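Local coordinates for protein tryptophan halogenase (Shewanella frigidimarina, PDB 2PYX) that probably binds FAD and works as a flavin-dependent tryptophan halogenase, at residues A[60-65]-A[168-173]; A[85-90]-A[268-273]; A[151-156]-A[507-512]; A[258-263]-A[290-295]. All blocks are in the same frame, centred on the assembly; numbering follows the deposited sequence. Where two conformers were deposited one is given.

Contact 1. Residues A[60-65]-A[168-173]; sequences EGTWPS and YGYHLN
T62 and Y170 meet where a short antiparallel pairing of strands 60-61 and 169-172 gives way to a loop. The backbone bonds come first. E60 and L172 form a hydrogen-bonded pair, N-H to O in both directions, with L172 N 2.8 Å from E60 O. Next to them G61 and H171 make the non-hydrogen-bonded pair, and T62 N then donates to Y170 O at 2.9 Å.

At the next step a side chain replaces the backbone carbonyl. T62 OG1 lies between its backbone N and carbonyl carbon (chi1 87°), where it accepts the N-H of Y170 at 2.9 Å. The same hydroxyl donates to W63 O, also at 2.9 Å, from well above that carbonyl's plane. Weaker C-H contacts extend the seam, with P64 CA 3.3 Å from Y168 O.

Apolar packing is carried by T62 CG2, which touches L172 CD2 at 3.6 Å; these two side chains cross at about a right angle, and L172 continues onto F177 of helix 174-187. G169 has to pass close under T62: a side chain there would run into T62 OG1 and W63 O.

The polar tips of the second strand bond beyond this pair, Y170 OH to E77 and H171 NE2 to T274 OG1. T62 O, meanwhile, receives NZ of K89, the predicted active-site lysine. With its hydroxyl used both as acceptor and as donor, T62 probably steadies the backbone leading into W63 and helps hold the carbonyl that meets that lysine.

Contact 2. Residues A[85-90]-A[268-273]; sequences DASFKQ and SPIASC
In one of its two conformers S87 carries OG anti to its backbone N (chi1 -171°), and I270 places CG2 anti to its own N in the same way; in that conformer hydroxyl and methyl face each other, S87 OG 3.5 Å from I270 CG2. This is the entrance to a parallel strand pairing in the large mixed sheet: 85-90 starts strand 87-95, and the irregular segment 268-273 leads into its parallel neighbour 274-279.

The two chains approach at a slant and close in as they run. At the wide end a water fills in, within hydrogen-bonding distance of F88 O and A271 O and, in the same conformer, of S87 OG (2.9 Å). At the close end direct bonding takes over: Q90 N donates to S272 O at 2.9 Å, and K89 CA adds a C-H contact to the same oxygen.

The side chains spread to different neighbours. Q90 runs extended to CD, and its amide nitrogen NE2 packs 3.8 Å from S272 CB; its OE1 bonds Q144 NE2, and its NE2 makes a weak bond to L152 O. S272 OG is gripped by L152 O and by N511 ND2. The end of K89 leads away from the 268-273 loop, which leaves the loop in contact with the backbone of this predicted catalytic lysine rather than with its amine. F88 likewise turns off, to meet Y168 edge-to-face. At the narrow end C273 lays its sulfur beside the backbone of Q90, C273 SG 4.0 Å from Q90 C.

Contact 3. Residues A[151-156]-A[507-512]; sequences GLAPKS and NLPTNR
A153 and P509 hold the tight part of this crossing between the loop after helix 144-149 and the lead-in to the C-terminal helix 511-520. A153 N donates to P509 O at 2.8 Å and nearly straight (164°), while A153 CB rests against P509 CG. L508 lies alongside: its CD1 is 3.4 Å from A153 O, and its CB meets L152 CB at 4.2 Å. L508 CD2 and P509 CD, the latter at 3.5 Å, bury K155 O, which has no polar partner in the model.

N511 packs OD1 against A153 CA at 3.4 Å, while its ND2 bonds I270 O. An alanine here would probably leave I270 O without that donor and open a gap beside A153 CA.

The outer part is looser. G151, which closes the preceding helix with a Schellman motif, receives at its O only a weak bond from N511 N (3.3 Å), and S156 merely brushes P509, its CA near CD. T510 is the N-cap of helix 511-520, and E513 accepts its N-H in return, a capping box.

One helix's end therefore adjoins another's start through few polar bonds, and the burial of L508 probably makes up much of the rest.

Contact 4. Residues A[258-263]-A[290-295]; sequences AIQVPY and PTRKGV
I259 and V261 pair with V295 and K293 in a regular antiparallel arrangement, the strand axes 4.6 Å apart at closest and 154° between directions, with two backbone hydrogen bonds per pair; V261 N to K293 O, at 2.8 Å, is one of the four.

On one face V261 CG2 touches V295 CG2 at 3.5 Å, and both residues pack against helix 306-317. K293 shares that face, and bending at chi3 (-81°) swings its CE toward Y263. The tyrosine ring lies obliquely to this chain, CE1 3.6 Å from K293 CG, while P290 O sits at the ring's edge, 3.5 Å from CE2. Y263 OH bonds L289 O just before the second segment. An alanine in place of Y263 would probably uncover the K293 methylenes and leave L289 O without its hydroxyl mate. A water bridges P262 O and K293 NZ.

On the other face Q260 crosses R292 at about a right angle and stacks its amide on the guanidinium, the planes only 14° apart. Q260 NE2 stands 3.6 Å above the group, shifted toward its rim. R292 NH1 is bonded to V58 O, with a weak second bond to K293 O.

V261 and V295 thus give the helix-covered face apolar contacts, with the K293 amine reaching a water at its end, whereas on the more exposed face a charged group lies flat under a neutral amide and is probably held in place by carbonyl oxygens.

In the fold
Contacts 1, 2 and 4 belong to one branched, mixed sheet; contact 3 lies beside it, where the chain's C-terminal helix 511-520 packs. Contacts 1 and 2 have centres about 10 Å apart and join directly, since strands 169-172 and 87-95 are antiparallel neighbours. Contact 3 is about 10 Å from contact 2, centre to centre, and R512 reaches both S268 of contact 2 and P290 of contact 4. Along the chain the segments of contacts 1, 2 and 3 interleave, and contact 4 falls inside the long loop closed by contact 3. The strand carrying the predicted catalytic K89 thus has neighbours from several distant parts of the sequence.

Contact 1. Residues A[60-65]-A[168-173]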
loop_
_atom_site.group_PDB
_atom_site.type_symbol
_atom_site.label_atom_id
_atom_site.label_comp_id
_atom_site.label_asym_id
_atom_site.label_seq_id
_atom_site.Cartn_x
_atom_site.Cartn_y
_atom_site.Cartn_z
ATOM N N GLU A 60 7.841 5.020 3.820
ATOM C CA GLU A 60 6.760 4.139 3.446
ATOM C C GLU A 60 6.144 4.640 2.159
ATOM O O GLU A 60 6.191 5.846 1.894
ATOM C CB GLU A 60 5.695 4.145 4.540
ATOM C CG GLU A 60 4.695 3.045 4.371
ATOM C CD GLU A 60 3.869 2.794 5.626
ATOM O OE1 GLU A 60 4.109 3.490 6.623
ATOM O OE2 GLU A 60 3.002 1.886 5.603
ATOM N N GLY A 61 5.639 3.716 1.340
ATOM C CA GLY A 61 4.939 4.042 0.115
ATOM C C GLY A 61 3.421 3.940 0.225
ATOM O O GLY A 61 2.855 3.210 1.060
ATOM N N THR A 62 2.760 4.640 -0.692
ATOM C CA THR A 62 1.305 4.626 -0.812
ATOM C C THR A 62 0.870 4.276 -2.213
ATOM O O THR A 62 1.676 4.163 -3.131
ATOM C CB THR A 62 0.669 5.977 -0.442
ATOM O OG1 THR A 62 0.623 6.845 -1.574
ATOM C CG2 THR A 62 1.395 6.648 0.655
ATOM N N TRP A 63 -0.437 4.092 -2.344
ATOM C CA TRP A 63 -1.101 3.930 -3.637
ATOM C C TRP A 63 -1.702 5.305 -3.992
ATOM O O TRP A 63 -1.730 6.218 -3.168
ATOM C CB TRP A 63 -2.143 2.761 -3.624
ATOM C CG TRP A 63 -1.474 1.413 -3.839
ATOM C CD1 TRP A 63 -0.650 0.764 -2.959
ATOM C CD2 TRP A 63 -1.519 0.591 -5.020
ATOM N NE1 TRP A 63 -0.199 -0.410 -3.512
ATOM C CE2 TRP A 63 -0.719 -0.545 -4.770
ATOM C CE3 TRP A 63 -2.166 0.691 -6.251
ATOM C CZ2 TRP A 63 -0.514 -1.533 -5.725
ATOM C CZ3 TRP A 63 -1.995 -0.303 -7.170
ATOM C CH2 TRP A 63 -1.189 -1.399 -6.914
ATOM N N PRO A 64 -2.190 5.434 -5.221
ATOM C CA PRO A 64 -2.818 6.689 -5.604
ATOM C C PRO A 64 -4.052 7.065 -4.815
ATOM O O PRO A 64 -4.417 8.238 -4.810
ATOM C CB PRO A 64 -3.169 6.462 -7.067
ATOM C CG PRO A 64 -2.189 5.426 -7.560
ATOM C CD PRO A 64 -2.017 4.516 -6.363
ATOM N N SER A 65 -4.670 6.091 -4.157
ATOM C CA SER A 65 -5.783 6.345 -3.251
ATOM C C SER A 65 -5.461 7.422 -2.212
ATOM O O SER A 65 -6.361 8.163 -1.775
ATOM C CB SER A 65 -6.158 5.047 -2.552
ATOM O OG SER A 65 -5.008 4.438 -1.981
ATOM N N TYR A 168 -0.347 8.879 -9.524
ATOM C CA TYR A 168 0.717 8.807 -8.552
ATOM C C TYR A 168 0.189 8.651 -7.149
ATOM O O TYR A 168 -0.931 9.044 -6.845
ATOM C CB TYR A 168 1.630 10.035 -8.619
ATOM C CG TYR A 168 1.037 11.344 -8.154
ATOM C CD1 TYR A 168 0.335 12.174 -9.042
ATOM C CD2 TYR A 168 1.198 11.795 -6.853
ATOM C CE1 TYR A 168 -0.199 13.367 -8.630
ATOM C CE2 TYR A 168 0.671 12.988 -6.435
ATOM C CZ TYR A 168 -0.049 13.776 -7.315
ATOM O OH TYR A 168 -0.566 14.991 -6.884
ATOM N N GLY A 169 1.017 8.000 -6.328
ATOM C CA GLY A 169 0.935 8.079 -4.869
ATOM C C GLY A 169 2.212 8.727 -4.346
ATOM O O GLY A 169 2.862 9.515 -5.038
ATOM N N TYR A 170 2.595 8.357 -3.132
ATOM C CA TYR A 170 3.715 8.992 -2.460
ATOM C C TYR A 170 4.697 8.015 -1.809
ATOM O O TYR A 170 4.355 6.889 -1.467
ATOM C CB TYR A 170 3.224 9.949 -1.371
ATOM C CG TYR A 170 2.191 10.962 -1.846
ATOM C CD1 TYR A 170 2.585 12.153 -2.448
ATOM C CD2 TYR A 170 0.840 10.722 -1.651
ATOM C CE1 TYR A 170 1.642 13.087 -2.858
ATOM C CE2 TYR A 170 -0.114 11.623 -2.074
ATOM C CZ TYR A 170 0.299 12.810 -2.671
ATOM O OH TYR A 170 -0.654 13.724 -3.064
ATOM N N HIS A 171 5.916 8.509 -1.623
ATOM C CA HIS A 171 6.822 8.026 -0.583
ATOM C C HIS A 171 6.791 9.079 0.524
ATOM O O HIS A 171 6.834 10.279 0.223
ATOM C CB HIS A 171 8.243 7.911 -1.122
ATOM C CG HIS A 171 8.403 6.917 -2.225
ATOM N ND1 HIS A 171 9.049 7.213 -3.409
ATOM C CD2 HIS A 171 8.037 5.614 -2.309
ATOM C CE1 HIS A 171 9.048 6.138 -4.180
ATOM N NE2 HIS A 171 8.440 5.155 -3.536
ATOM N N LEU A 172 6.732 8.639 1.779
ATOM C CA LEU A 172 6.569 9.574 2.894
ATOM C C LEU A 172 7.251 9.070 4.158
ATOM O O LEU A 172 7.572 7.893 4.263
ATOM C CB LEU A 172 5.069 9.848 3.154
ATOM C CG LEU A 172 4.153 8.643 3.467
ATOM C CD1 LEU A 172 4.223 8.139 4.927
ATOM C CD2 LEU A 172 2.684 8.940 3.142
ATOM N N ASN A 173 7.454 9.988 5.096
ATOM C CA ASN A 173 7.880 9.646 6.467
ATOM C C ASN A 173 6.600 9.451 7.295
ATOM O O ASN A 173 5.841 10.410 7.510
ATOM C CB ASN A 173 8.723 10.804 7.005
ATOM C CG ASN A 173 9.166 10.620 8.454
ATOM O OD1 ASN A 173 8.397 10.198 9.325
ATOM N ND2 ASN A 173 10.415 11.040 8.732
#

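Contact 2. Residues A[85-90]-A[268-273]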
loop_
_atom_site.group_PDB
_atom_site.type_symbol
_atom_site.label_atom_id
_atom_site.label_comp_id
_atom_site.label_asym_id
_atom_site.label_seq_id
_atom_site.Cartn_x
_atom_site.Cartn_y
_atom_site.Cartn_z
ATOM N N ASP A 85 8.101 15.007 4.454
ATOM C CA ASP A 85 9.276 14.602 3.683
ATOM C C ASP A 85 8.864 13.697 2.527
ATOM O O ASP A 85 9.435 12.642 2.319
ATOM C CB ASP A 85 10.298 13.905 4.598
ATOM C CG ASP A 85 11.702 13.847 3.996
ATOM O OD1 ASP A 85 11.962 14.525 2.984
ATOM O OD2 ASP A 85 12.551 13.128 4.558
ATOM N N ALA A 86 7.874 14.128 1.774
ATOM C CA ALA A 86 7.296 13.272 0.740
ATOM C C ALA A 86 7.895 13.503 -0.648
ATOM O O ALA A 86 8.393 14.588 -0.968
ATOM C CB ALA A 86 5.811 13.486 0.673
ATOM N N SER A 87 7.877 12.438 -1.446
ATOM C CA SER A 87 8.151 12.516 -2.875
ATOM C C SER A 87 7.049 11.741 -3.609
ATOM O O SER A 87 6.222 11.043 -2.988
ATOM C CB SER A 87 9.538 11.955 -3.214
ATOM O OG SER A 87 9.886 12.215 -4.565
ATOM N N PHE A 88 7.012 11.858 -4.941
ATOM C CA PHE A 88 5.991 11.213 -5.759
ATOM C C PHE A 88 6.403 9.817 -6.108
ATOM O O PHE A 88 7.519 9.601 -6.552
ATOM C CB PHE A 88 5.759 12.014 -7.047
ATOM C CG PHE A 88 5.443 13.449 -6.785
ATOM C CD1 PHE A 88 4.200 13.822 -6.304
ATOM C CD2 PHE A 88 6.404 14.414 -6.963
ATOM C CE1 PHE A 88 3.941 15.160 -6.034
ATOM C CE2 PHE A 88 6.147 15.740 -6.677
ATOM C CZ PHE A 88 4.924 16.103 -6.217
ATOM N N LYS A 89 5.463 8.882 -5.967
ATOM C CA LYS A 89 5.686 7.475 -6.318
ATOM C C LYS A 89 4.758 7.111 -7.479
ATOM O O LYS A 89 3.552 7.273 -7.368
ATOM C CB LYS A 89 5.364 6.594 -5.114
ATOM C CG LYS A 89 5.375 5.107 -5.394
ATOM C CD LYS A 89 4.907 4.304 -4.198
ATOM C CE LYS A 89 4.731 2.858 -4.566
ATOM N NZ LYS A 89 4.022 2.156 -3.455
ATOM N N GLN A 90 5.307 6.596 -8.568
ATOM C CA GLN A 90 4.553 6.233 -9.769
ATOM C C GLN A 90 4.402 4.743 -10.026
ATOM O O GLN A 90 3.887 4.331 -11.071
ATOM C CB GLN A 90 5.167 6.933 -10.992
ATOM C CG GLN A 90 4.943 8.423 -10.931
ATOM C CD GLN A 90 5.456 9.104 -12.166
ATOM O OE1 GLN A 90 4.874 8.980 -13.251
ATOM N NE2 GLN A 90 6.574 9.802 -12.017
ATOM N N SER A 268 21.192 14.875 -5.314
ATOM C CA SER A 268 21.164 13.602 -6.034
ATOM C C SER A 268 19.758 13.362 -6.579
ATOM O O SER A 268 18.782 13.756 -5.945
ATOM C CB SER A 268 21.534 12.424 -5.130
ATOM O OG SER A 268 22.893 12.476 -4.738
ATOM N N PRO A 269 19.654 12.712 -7.748
ATOM C CA PRO A 269 18.316 12.484 -8.294
ATOM C C PRO A 269 17.474 11.575 -7.401
ATOM O O PRO A 269 18.009 10.641 -6.782
ATOM C CB PRO A 269 18.577 11.788 -9.627
ATOM C CG PRO A 269 20.011 12.051 -9.940
ATOM C CD PRO A 269 20.696 12.149 -8.619
ATOM N N ILE A 270 16.177 11.861 -7.358
ATOM C CA ILE A 270 15.197 11.066 -6.602
ATOM C C ILE A 270 14.486 10.157 -7.589
ATOM O O ILE A 270 14.011 10.619 -8.615
ATOM C CB ILE A 270 14.176 11.971 -5.921
ATOM C CG1 ILE A 270 14.859 12.977 -4.968
ATOM C CG2 ILE A 270 13.157 11.156 -5.142
ATOM C CD1 ILE A 270 13.947 14.094 -4.523
ATOM N N ALA A 271 14.413 8.862 -7.283
ATOM C CA ALA A 271 13.763 7.880 -8.153
ATOM C C ALA A 271 12.248 8.119 -8.173
ATOM O O ALA A 271 11.678 8.584 -7.191
ATOM C CB ALA A 271 14.063 6.488 -7.658
ATOM N N SER A 272 11.614 7.835 -9.314
ATOM C CA SER A 272 10.186 8.062 -9.483
ATOM C C SER A 272 9.328 6.948 -8.891
ATOM O O SER A 272 8.138 7.159 -8.682
ATOM C CB SER A 272 9.834 8.201 -10.947
ATOM O OG SER A 272 10.526 9.302 -11.550
ATOM N N CYS A 273 9.938 5.790 -8.659
ATOM C CA CYS A 273 9.216 4.595 -8.173
ATOM C C CYS A 273 9.931 3.986 -6.979
ATOM O O CYS A 273 11.111 4.209 -6.769
ATOM C CB CYS A 273 9.166 3.553 -9.273
ATOM S SG CYS A 273 8.301 4.087 -10.737
HETATM O O HOH W 1 9.949 9.408 -5.307
#

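Contact 3. Residues A[151-156]-A[507-512]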
loop_
_atom_site.group_PDB
_atom_site.type_symbol
_atom_site.label_atom_id
_atom_site.label_comp_id
_atom_site.label_asym_id
_atom_site.label_seq_id
_atom_site.Cartn_x
_atom_site.Cartn_y
_atom_site.Cartn_z
ATOM N N GLY A 151 13.502 9.524 -14.790
ATOM C CA GLY A 151 13.441 10.201 -13.512
ATOM C C GLY A 151 12.453 11.343 -13.450
ATOM O O GLY A 151 12.607 12.260 -12.621
ATOM N N LEU A 152 11.414 11.268 -14.265
ATOM C CA LEU A 152 10.473 12.362 -14.327
ATOM C C LEU A 152 9.277 12.233 -13.374
ATOM O O LEU A 152 8.885 11.116 -12.984
ATOM C CB LEU A 152 9.986 12.559 -15.747
ATOM C CG LEU A 152 11.069 12.718 -16.841
ATOM C CD1 LEU A 152 10.431 12.824 -18.204
ATOM C CD2 LEU A 152 11.911 13.957 -16.535
ATOM N N ALA A 153 8.702 13.380 -13.044
ATOM C CA ALA A 153 7.600 13.467 -12.110
ATOM C C ALA A 153 6.260 13.095 -12.790
ATOM O O ALA A 153 6.205 12.914 -14.003
ATOM C CB ALA A 153 7.536 14.842 -11.545
ATOM N N PRO A 154 5.182 12.930 -11.997
ATOM C CA PRO A 154 3.854 12.642 -12.570
ATOM C C PRO A 154 3.005 13.866 -12.928
ATOM O O PRO A 154 1.870 13.725 -13.375
ATOM C CB PRO A 154 3.141 11.920 -11.410
ATOM C CG PRO A 154 3.755 12.508 -10.203
ATOM C CD PRO A 154 5.157 12.868 -10.526
ATOM N N LYS A 155 3.559 15.051 -12.686
ATOM C CA LYS A 155 2.818 16.294 -12.885
ATOM C C LYS A 155 3.812 17.447 -12.991
ATOM O O LYS A 155 4.983 17.266 -12.769
ATOM C CB LYS A 155 1.818 16.521 -11.727
ATOM C CG LYS A 155 2.488 16.729 -10.359
ATOM C CD LYS A 155 1.503 16.651 -9.209
ATOM C CE LYS A 155 0.461 17.758 -9.226
ATOM N NZ LYS A 155 -0.536 17.655 -8.077
ATOM N N SER A 156 3.299 18.628 -13.338
ATOM C CA SER A 156 4.092 19.846 -13.475
ATOM C C SER A 156 3.763 20.789 -12.330
ATOM O O SER A 156 2.760 20.595 -11.641
ATOM C CB SER A 156 3.734 20.532 -14.793
ATOM O OG SER A 156 2.364 20.911 -14.802
ATOM N N ASN A 507 8.261 17.434 -21.582
ATOM C CA ASN A 507 7.677 18.513 -20.823
ATOM C C ASN A 507 7.706 18.359 -19.297
ATOM O O ASN A 507 7.721 19.349 -18.568
ATOM C CB ASN A 507 6.310 18.748 -21.407
ATOM C CG ASN A 507 6.406 19.404 -22.792
ATOM O OD1 ASN A 507 6.789 20.588 -22.888
ATOM N ND2 ASN A 507 6.148 18.633 -23.865
ATOM N N LEU A 508 7.788 17.128 -18.803
ATOM C CA LEU A 508 7.732 16.918 -17.350
ATOM C C LEU A 508 9.071 17.183 -16.674
ATOM O O LEU A 508 10.140 16.972 -17.265
ATOM C CB LEU A 508 7.279 15.479 -17.033
ATOM C CG LEU A 508 5.813 15.126 -17.278
ATOM C CD1 LEU A 508 5.606 13.604 -17.288
ATOM C CD2 LEU A 508 4.894 15.783 -16.270
ATOM N N PRO A 509 9.027 17.687 -15.426
ATOM C CA PRO A 509 10.232 17.929 -14.665
ATOM C C PRO A 509 10.762 16.653 -14.026
ATOM O O PRO A 509 10.000 15.675 -13.854
ATOM C CB PRO A 509 9.747 18.847 -13.559
ATOM C CG PRO A 509 8.313 18.427 -13.319
ATOM C CD PRO A 509 7.806 18.057 -14.673
ATOM N N THR A 510 12.019 16.673 -13.630
ATOM C CA THR A 510 12.524 15.640 -12.732
ATOM C C THR A 510 11.886 15.811 -11.353
ATOM O O THR A 510 11.360 16.867 -10.992
ATOM C CB THR A 510 14.029 15.694 -12.556
ATOM O OG1 THR A 510 14.390 16.913 -11.897
ATOM C CG2 THR A 510 14.744 15.564 -13.874
ATOM N N ASN A 511 11.941 14.752 -10.549
ATOM C CA ASN A 511 11.357 14.833 -9.241
ATOM C C ASN A 511 11.964 15.925 -8.399
ATOM O O ASN A 511 11.225 16.683 -7.805
ATOM C CB ASN A 511 11.481 13.500 -8.527
ATOM C CG ASN A 511 10.678 12.423 -9.214
ATOM O OD1 ASN A 511 9.462 12.557 -9.364
ATOM N ND2 ASN A 511 11.348 11.366 -9.637
ATOM N N ARG A 512 13.293 16.014 -8.354
ATOM C CA ARG A 512 13.933 17.027 -7.518
ATOM C C ARG A 512 13.624 18.441 -8.034
ATOM O O ARG A 512 13.313 19.319 -7.236
ATOM C CB ARG A 512 15.446 16.822 -7.364
ATOM C CG ARG A 512 15.963 17.666 -6.190
ATOM C CD ARG A 512 17.359 17.329 -5.763
ATOM N NE ARG A 512 17.548 16.011 -5.158
ATOM C CZ ARG A 512 17.270 15.684 -3.897
ATOM N NH1 ARG A 512 16.645 16.518 -3.077
ATOM N NH2 ARG A 512 17.556 14.462 -3.472
#

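Contact 4. Residues A[258-263]-A[290-295]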
loop_
_atom_site.group_PDB
_atom_site.type_symbol
_atom_site.label_atom_id
_atom_site.label_comp_id
_atom_site.label_asym_id
_atom_site.label_seq_id
_atom_site.Cartn_x
_atom_site.Cartn_y
_atom_site.Cartn_z
ATOM N N ALA A 258 16.244 -3.168 8.162
ATOM C CA ALA A 258 15.946 -1.849 7.595
ATOM C C ALA A 258 16.933 -0.769 8.047
ATOM O O ALA A 258 17.471 -0.836 9.156
ATOM C CB ALA A 258 14.570 -1.442 7.989
ATOM N N ILE A 259 17.151 0.220 7.186
ATOM C CA ILE A 259 18.142 1.264 7.472
ATOM C C ILE A 259 17.861 2.495 6.612
ATOM O O ILE A 259 17.388 2.394 5.477
ATOM C CB ILE A 259 19.565 0.718 7.229
ATOM C CG1 ILE A 259 20.615 1.659 7.847
ATOM C CG2 ILE A 259 19.853 0.482 5.777
ATOM C CD1 ILE A 259 22.001 1.062 7.896
ATOM N N GLN A 260 18.155 3.672 7.145
ATOM C CA GLN A 260 18.116 4.851 6.288
ATOM C C GLN A 260 19.503 5.070 5.674
ATOM O O GLN A 260 20.525 4.688 6.251
ATOM C CB GLN A 260 17.559 6.074 7.002
ATOM C CG GLN A 260 18.142 6.416 8.315
ATOM C CD GLN A 260 17.749 7.815 8.747
ATOM O OE1 GLN A 260 18.466 8.779 8.475
ATOM N NE2 GLN A 260 16.599 7.937 9.404
ATOM N N VAL A 261 19.503 5.619 4.465
ATOM C CA VAL A 261 20.674 5.740 3.603
ATOM C C VAL A 261 20.706 7.187 3.056
ATOM O O VAL A 261 19.828 7.585 2.297
ATOM C CB VAL A 261 20.551 4.764 2.395
ATOM C CG1 VAL A 261 21.727 4.885 1.460
ATOM C CG2 VAL A 261 20.376 3.319 2.866
ATOM N N PRO A 262 21.721 7.982 3.430
ATOM C CA PRO A 262 21.785 9.311 2.802
ATOM C C PRO A 262 22.116 9.232 1.319
ATOM O O PRO A 262 22.699 8.246 0.860
ATOM C CB PRO A 262 22.920 10.009 3.562
ATOM C CG PRO A 262 23.750 8.913 4.076
ATOM C CD PRO A 262 22.824 7.766 4.382
ATOM N N TYR A 263 21.686 10.243 0.568
ATOM C CA TYR A 263 22.156 10.446 -0.794
ATOM C C TYR A 263 23.614 10.884 -0.737
ATOM O O TYR A 263 24.052 11.453 0.260
ATOM C CB TYR A 263 21.353 11.542 -1.488
ATOM C CG TYR A 263 19.932 11.145 -1.800
ATOM C CD1 TYR A 263 19.670 10.093 -2.659
ATOM C CD2 TYR A 263 18.862 11.820 -1.238
ATOM C CE1 TYR A 263 18.351 9.708 -2.952
ATOM C CE2 TYR A 263 17.549 11.449 -1.528
ATOM C CZ TYR A 263 17.305 10.398 -2.381
ATOM O OH TYR A 263 15.999 10.022 -2.678
ATOM N N PRO A 290 13.016 13.027 -0.309
ATOM C CA PRO A 290 13.889 14.124 -0.721
ATOM C C PRO A 290 15.226 14.166 0.020
ATOM O O PRO A 290 16.226 14.496 -0.587
ATOM C CB PRO A 290 13.057 15.364 -0.389
ATOM C CG PRO A 290 11.651 14.904 -0.376
ATOM C CD PRO A 290 11.705 13.498 0.158
ATOM N N THR A 291 15.209 13.840 1.312
ATOM C CA THR A 291 16.362 14.006 2.196
ATOM C C THR A 291 17.270 12.765 2.231
ATOM O O THR A 291 18.440 12.863 2.566
ATOM C CB THR A 291 15.893 14.345 3.631
ATOM O OG1 THR A 291 14.975 13.342 4.105
ATOM C CG2 THR A 291 15.157 15.698 3.656
ATOM N N ARG A 292 16.733 11.598 1.881
ATOM C CA ARG A 292 17.475 10.344 2.043
ATOM C C ARG A 292 16.649 9.212 1.469
ATOM O O ARG A 292 15.532 9.449 1.053
ATOM C CB ARG A 292 17.677 10.038 3.514
ATOM C CG ARG A 292 16.374 9.997 4.286
ATOM C CD ARG A 292 16.576 9.715 5.753
ATOM N NE ARG A 292 15.301 9.450 6.417
ATOM C CZ ARG A 292 14.603 8.311 6.324
ATOM N NH1 ARG A 292 15.038 7.287 5.592
ATOM N NH2 ARG A 292 13.449 8.198 6.969
ATOM N N LYS A 293 17.211 8.011 1.481
ATOM C CA LYS A 293 16.479 6.793 1.094
ATOM C C LYS A 293 16.229 5.904 2.313
ATOM O O LYS A 293 16.970 5.929 3.301
ATOM C CB LYS A 293 17.258 5.998 0.056
ATOM C CG LYS A 293 17.392 6.702 -1.289
ATOM C CD LYS A 293 18.370 6.027 -2.217
ATOM C CE LYS A 293 19.807 6.429 -1.887
ATOM N NZ LYS A 293 20.813 5.704 -2.720
ATOM N N GLY A 294 15.148 5.139 2.242
ATOM C CA GLY A 294 14.885 4.054 3.191
ATOM C C GLY A 294 15.088 2.765 2.453
ATOM O O GLY A 294 14.565 2.607 1.343
ATOM N N VAL A 295 15.874 1.861 3.041
ATOM C CA VAL A 295 16.247 0.596 2.396
ATOM C C VAL A 295 15.987 -0.546 3.383
ATOM O O VAL A 295 16.221 -0.399 4.572
ATOM C CB VAL A 295 17.733 0.597 1.933
ATOM C CG1 VAL A 295 18.147 -0.735 1.366
ATOM C CG2 VAL A 295 17.951 1.658 0.882
HETATM O O HOH W 2 22.839 6.881 -1.406
#